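Local coordinates for protein dTDP-4-dehydrorhamnose 3,5-epimerase (Bacillus anthracis str. Ames, PDB 3RYK) that epimerises dTDP-4-dehydro-6-deoxy-D-glucose at C3 and C5 of the sugar ring to dTDP-4-dehydro-L-rhamnose, on the pathway to dTDP-L-rhamnose, at residues F68-I82 and F145-D159. Residues are numbered along the deposited sequence; the frame is centred on the assembly and turned at random.
Sequences FVQDNVSYSAEAGTI and FCTLVPHTIVMYKVD
Phe68 lays one ring face against Lys157 CD, 4.0 Å from Phe68 CG. Val69 N and, weakly, Gln70 N address Val158 O, a classic beta bulge. Gln70, extended with CG anti to N (chi1 177°), sends NE2 in both amide planes to Asn72 OD1 (2.7 Å), helping to hold that amide. Asp71 OD2 forms a salt bridge with Lys157 NZ (3.1 Å); that ammonium also bridges Asp71 of the second subunit. Asn72 CB makes a CH-pi contact over the Tyr156 ring, 4.1 Å from its centroid. Past Val73, whose CG1 touches Ile153 CG2, Ser74 N donates to Val154 O (2.7 Å). Tyr75 OH hydrogen-bonds His151 ND1 (2.8 Å) in the tyrosine ring plane. Ser76 OG, also hydrogen-bonded to Arg83 NE, shares with Ser74 OG a water that donates to Thr152 O. Beyond the turn, Gly80 N reaches Thr147 O (2.7 Å), while Thr81 N donates to Thr147 OG1 (3.1 Å). The antiparallel pair 70-76 and 152-158 (163° between axes) thus passes into strands 82-88 and 141-147, which meet at Ile82 and Cys146, linking the jelly-roll-like fold's two sheets. Strand 96-100 flanks 152-158, strand 104-111 packs on Phe145, and a second-subunit strand continues the sheet beyond 70-76.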
# COMPACT_ATOMS: atom_id res chain seq x y z
N PHE A 68 -10.31 2.90 7.23
CA PHE A 68 -8.98 2.43 7.61
C PHE A 68 -8.09 3.56 8.11
O PHE A 68 -8.04 4.62 7.50
CB PHE A 68 -8.34 1.61 6.50
CG PHE A 68 -9.08 0.33 6.21
CD1 PHE A 68 -8.80 -0.81 6.93
CD2 PHE A 68 -10.06 0.27 5.24
CE1 PHE A 68 -9.46 -1.99 6.70
CE2 PHE A 68 -10.74 -0.92 4.99
CZ PHE A 68 -10.44 -2.04 5.72
N VAL A 69 -7.38 3.30 9.20
CA VAL A 69 -6.51 4.29 9.84
C VAL A 69 -5.01 4.03 9.80
O VAL A 69 -4.21 4.93 10.03
CB VAL A 69 -6.90 4.47 11.34
CG1 VAL A 69 -8.33 4.93 11.45
CG2 VAL A 69 -6.73 3.17 12.10
N GLN A 70 -4.62 2.80 9.48
CA GLN A 70 -3.22 2.47 9.44
C GLN A 70 -2.93 1.42 8.37
O GLN A 70 -3.78 0.59 8.05
CB GLN A 70 -2.87 1.97 10.84
CG GLN A 70 -1.51 1.50 11.07
CD GLN A 70 -1.36 0.99 12.48
OE1 GLN A 70 -1.92 1.54 13.43
NE2 GLN A 70 -0.60 -0.06 12.62
N ASP A 71 -1.75 1.53 7.76
CA ASP A 71 -1.26 0.60 6.73
C ASP A 71 0.05 0.06 7.29
O ASP A 71 0.94 0.83 7.65
CB ASP A 71 -0.93 1.23 5.37
CG ASP A 71 -2.14 1.82 4.65
OD1 ASP A 71 -3.25 1.84 5.22
OD2 ASP A 71 -1.95 2.30 3.49
N ASN A 72 0.15 -1.26 7.33
CA ASN A 72 1.30 -1.98 7.82
C ASN A 72 1.97 -2.73 6.68
O ASN A 72 1.28 -3.21 5.77
CB ASN A 72 0.82 -2.97 8.89
CG ASN A 72 0.12 -2.29 10.05
OD1 ASN A 72 0.53 -1.22 10.49
ND2 ASN A 72 -0.94 -2.92 10.57
N VAL A 73 3.30 -2.83 6.71
CA VAL A 73 4.07 -3.56 5.70
C VAL A 73 4.99 -4.55 6.42
O VAL A 73 5.80 -4.15 7.25
CB VAL A 73 4.90 -2.63 4.78
CG1 VAL A 73 5.78 -3.45 3.83
CG2 VAL A 73 3.96 -1.70 4.00
N SER A 74 4.80 -5.83 6.10
CA SER A 74 5.55 -6.95 6.64
C SER A 74 6.51 -7.51 5.59
O SER A 74 6.07 -7.95 4.54
CB SER A 74 4.58 -8.04 7.09
OG SER A 74 5.24 -9.24 7.42
N TYR A 75 7.81 -7.45 5.87
CA TYR A 75 8.84 -7.99 4.98
C TYR A 75 9.41 -9.23 5.67
O TYR A 75 9.74 -9.18 6.88
CB TYR A 75 9.96 -6.99 4.63
CG TYR A 75 11.17 -7.68 4.00
CD1 TYR A 75 11.19 -8.06 2.65
CD2 TYR A 75 12.28 -7.98 4.77
CE1 TYR A 75 12.31 -8.73 2.10
CE2 TYR A 75 13.39 -8.64 4.24
CZ TYR A 75 13.42 -9.01 2.93
OH TYR A 75 14.56 -9.66 2.48
N SER A 76 9.51 -10.32 4.91
CA SER A 76 10.05 -11.59 5.39
C SER A 76 11.12 -12.04 4.37
O SER A 76 10.81 -12.35 3.21
CB SER A 76 8.96 -12.64 5.53
OG SER A 76 7.95 -12.24 6.44
N ALA A 77 12.37 -12.06 4.80
CA ALA A 77 13.46 -12.43 3.92
C ALA A 77 13.45 -13.89 3.43
O ALA A 77 13.71 -14.16 2.26
CB ALA A 77 14.81 -12.11 4.59
N GLU A 78 13.10 -14.83 4.31
CA GLU A 78 13.10 -16.24 3.97
C GLU A 78 11.73 -16.86 3.76
O GLU A 78 10.78 -16.50 4.45
CB GLU A 78 13.78 -17.02 5.12
CG GLU A 78 15.31 -16.99 5.04
CD GLU A 78 16.03 -17.27 6.36
OE1 GLU A 78 16.50 -16.28 6.96
OE2 GLU A 78 16.09 -18.43 6.82
N ALA A 79 11.64 -17.77 2.79
CA ALA A 79 10.39 -18.49 2.52
C ALA A 79 10.11 -19.33 3.76
O ALA A 79 11.05 -19.74 4.46
CB ALA A 79 10.52 -19.41 1.33
N GLY A 80 8.85 -19.62 4.03
CA GLY A 80 8.49 -20.42 5.20
C GLY A 80 8.49 -19.65 6.52
O GLY A 80 8.64 -20.25 7.61
N THR A 81 8.35 -18.34 6.43
CA THR A 81 8.29 -17.49 7.60
C THR A 81 6.81 -17.41 7.97
O THR A 81 5.96 -17.13 7.12
CB THR A 81 8.83 -16.07 7.33
OG1 THR A 81 10.19 -16.15 6.91
CG2 THR A 81 8.70 -15.17 8.56
N ILE A 82 6.48 -17.69 9.22
CA ILE A 82 5.10 -17.60 9.68
C ILE A 82 4.86 -16.39 10.57
O ILE A 82 5.55 -16.19 11.58
CB ILE A 82 4.58 -18.90 10.34
CG1 ILE A 82 4.25 -19.94 9.26
CG2 ILE A 82 3.28 -18.64 11.09
CD1 ILE A 82 3.64 -21.21 9.80
N PHE A 145 -0.10 -15.88 8.24
CA PHE A 145 0.32 -16.34 6.92
C PHE A 145 1.71 -16.98 6.88
O PHE A 145 2.53 -16.79 7.80
CB PHE A 145 0.26 -15.19 5.91
CG PHE A 145 1.19 -14.04 6.21
CD1 PHE A 145 2.52 -14.08 5.78
CD2 PHE A 145 0.74 -12.92 6.86
CE1 PHE A 145 3.38 -13.02 6.03
CE2 PHE A 145 1.60 -11.84 7.10
CZ PHE A 145 2.92 -11.90 6.69
N CYS A 146 1.95 -17.74 5.82
CA CYS A 146 3.23 -18.42 5.58
C CYS A 146 3.74 -17.94 4.23
O CYS A 146 3.04 -18.06 3.22
CB CYS A 146 3.06 -19.94 5.56
SG CYS A 146 4.60 -20.89 5.38
N THR A 147 4.95 -17.39 4.21
CA THR A 147 5.54 -16.90 2.96
C THR A 147 5.96 -18.11 2.15
O THR A 147 6.53 -19.06 2.68
CB THR A 147 6.67 -15.91 3.23
OG1 THR A 147 7.73 -16.56 3.95
CG2 THR A 147 6.15 -14.72 4.06
N LEU A 148 5.70 -18.10 0.85
CA LEU A 148 6.03 -19.24 0.01
C LEU A 148 7.34 -19.15 -0.77
O LEU A 148 7.82 -20.16 -1.30
CB LEU A 148 4.87 -19.43 -0.99
CG LEU A 148 3.46 -19.58 -0.40
CD1 LEU A 148 2.47 -19.85 -1.60
CD2 LEU A 148 3.32 -20.66 0.67
N VAL A 149 7.91 -17.96 -0.85
CA VAL A 149 9.15 -17.73 -1.58
C VAL A 149 9.91 -16.64 -0.86
O VAL A 149 9.30 -15.87 -0.12
CB VAL A 149 8.87 -17.24 -3.02
CG1 VAL A 149 8.23 -18.34 -3.82
CG2 VAL A 149 8.01 -15.97 -3.00
N PRO A 150 11.23 -16.54 -1.08
CA PRO A 150 11.99 -15.48 -0.40
C PRO A 150 11.53 -14.08 -0.78
O PRO A 150 10.86 -13.87 -1.81
CB PRO A 150 13.42 -15.68 -0.90
CG PRO A 150 13.47 -17.03 -1.50
CD PRO A 150 12.09 -17.45 -1.85
N HIS A 151 11.91 -13.14 0.07
CA HIS A 151 11.61 -11.73 -0.11
C HIS A 151 10.14 -11.43 -0.38
O HIS A 151 9.81 -10.83 -1.41
CB HIS A 151 12.48 -11.13 -1.23
CG HIS A 151 13.95 -11.35 -1.04
ND1 HIS A 151 14.71 -10.56 -0.19
CD2 HIS A 151 14.80 -12.23 -1.60
CE1 HIS A 151 15.97 -10.97 -0.23
NE2 HIS A 151 16.05 -11.98 -1.08
N THR A 152 9.27 -11.87 0.52
CA THR A 152 7.83 -11.64 0.43
C THR A 152 7.47 -10.42 1.26
O THR A 152 7.90 -10.27 2.44
CB THR A 152 7.01 -12.89 0.80
OG1 THR A 152 7.18 -13.88 -0.23
CG2 THR A 152 5.52 -12.58 0.93
N ILE A 153 6.69 -9.53 0.64
CA ILE A 153 6.22 -8.29 1.24
C ILE A 153 4.69 -8.28 1.26
O ILE A 153 4.03 -8.34 0.20
CB ILE A 153 6.72 -7.06 0.45
CG1 ILE A 153 8.24 -7.06 0.33
CG2 ILE A 153 6.24 -5.77 1.12
CD1 ILE A 153 8.79 -5.91 -0.52
N VAL A 154 4.13 -8.19 2.46
CA VAL A 154 2.70 -8.17 2.67
C VAL A 154 2.32 -6.81 3.23
O VAL A 154 3.00 -6.25 4.09
CB VAL A 154 2.28 -9.25 3.67
CG1 VAL A 154 0.77 -9.24 3.87
CG2 VAL A 154 2.74 -10.62 3.21
N MET A 155 1.22 -6.28 2.73
CA MET A 155 0.72 -5.00 3.17
C MET A 155 -0.70 -5.21 3.64
O MET A 155 -1.45 -5.97 3.03
CB MET A 155 0.71 -3.99 2.03
CG MET A 155 0.14 -2.64 2.42
SD MET A 155 -0.05 -1.49 1.05
CE MET A 155 1.65 -1.26 0.53
N TYR A 156 -1.07 -4.58 4.75
CA TYR A 156 -2.44 -4.72 5.22
C TYR A 156 -2.88 -3.52 6.02
O TYR A 156 -2.12 -2.96 6.79
CB TYR A 156 -2.69 -6.03 5.95
CG TYR A 156 -1.99 -6.23 7.26
CD1 TYR A 156 -2.65 -6.01 8.46
CD2 TYR A 156 -0.67 -6.68 7.29
CE1 TYR A 156 -2.01 -6.21 9.67
CE2 TYR A 156 -0.03 -6.89 8.48
CZ TYR A 156 -0.71 -6.66 9.66
OH TYR A 156 -0.06 -6.86 10.85
N LYS A 157 -4.14 -3.14 5.78
CA LYS A 157 -4.75 -2.01 6.44
C LYS A 157 -5.52 -2.51 7.65
O LYS A 157 -5.95 -3.66 7.69
CB LYS A 157 -5.73 -1.32 5.51
CG LYS A 157 -5.17 -0.82 4.21
CD LYS A 157 -6.30 -0.28 3.33
CE LYS A 157 -5.76 0.37 2.08
NZ LYS A 157 -4.67 1.36 2.31
N VAL A 158 -5.69 -1.64 8.64
CA VAL A 158 -6.45 -1.97 9.85
C VAL A 158 -7.33 -0.77 10.18
O VAL A 158 -6.90 0.37 10.00
CB VAL A 158 -5.54 -2.35 11.06
CG1 VAL A 158 -4.63 -3.53 10.69
CG2 VAL A 158 -4.73 -1.16 11.54
N ASP A 159 -8.55 -1.00 10.67
CA ASP A 159 -9.48 0.10 11.00
C ASP A 159 -9.43 0.55 12.46
O ASP A 159 -10.26 1.37 12.88
CB ASP A 159 -10.93 -0.21 10.62
CG ASP A 159 -11.53 -1.35 11.42
OD1 ASP A 159 -12.78 -1.43 11.47
OD2 ASP A 159 -10.78 -2.14 12.02
O HOH W 1 6.25 -10.85 4.90
O HOH W 2 9.43 -14.51 2.58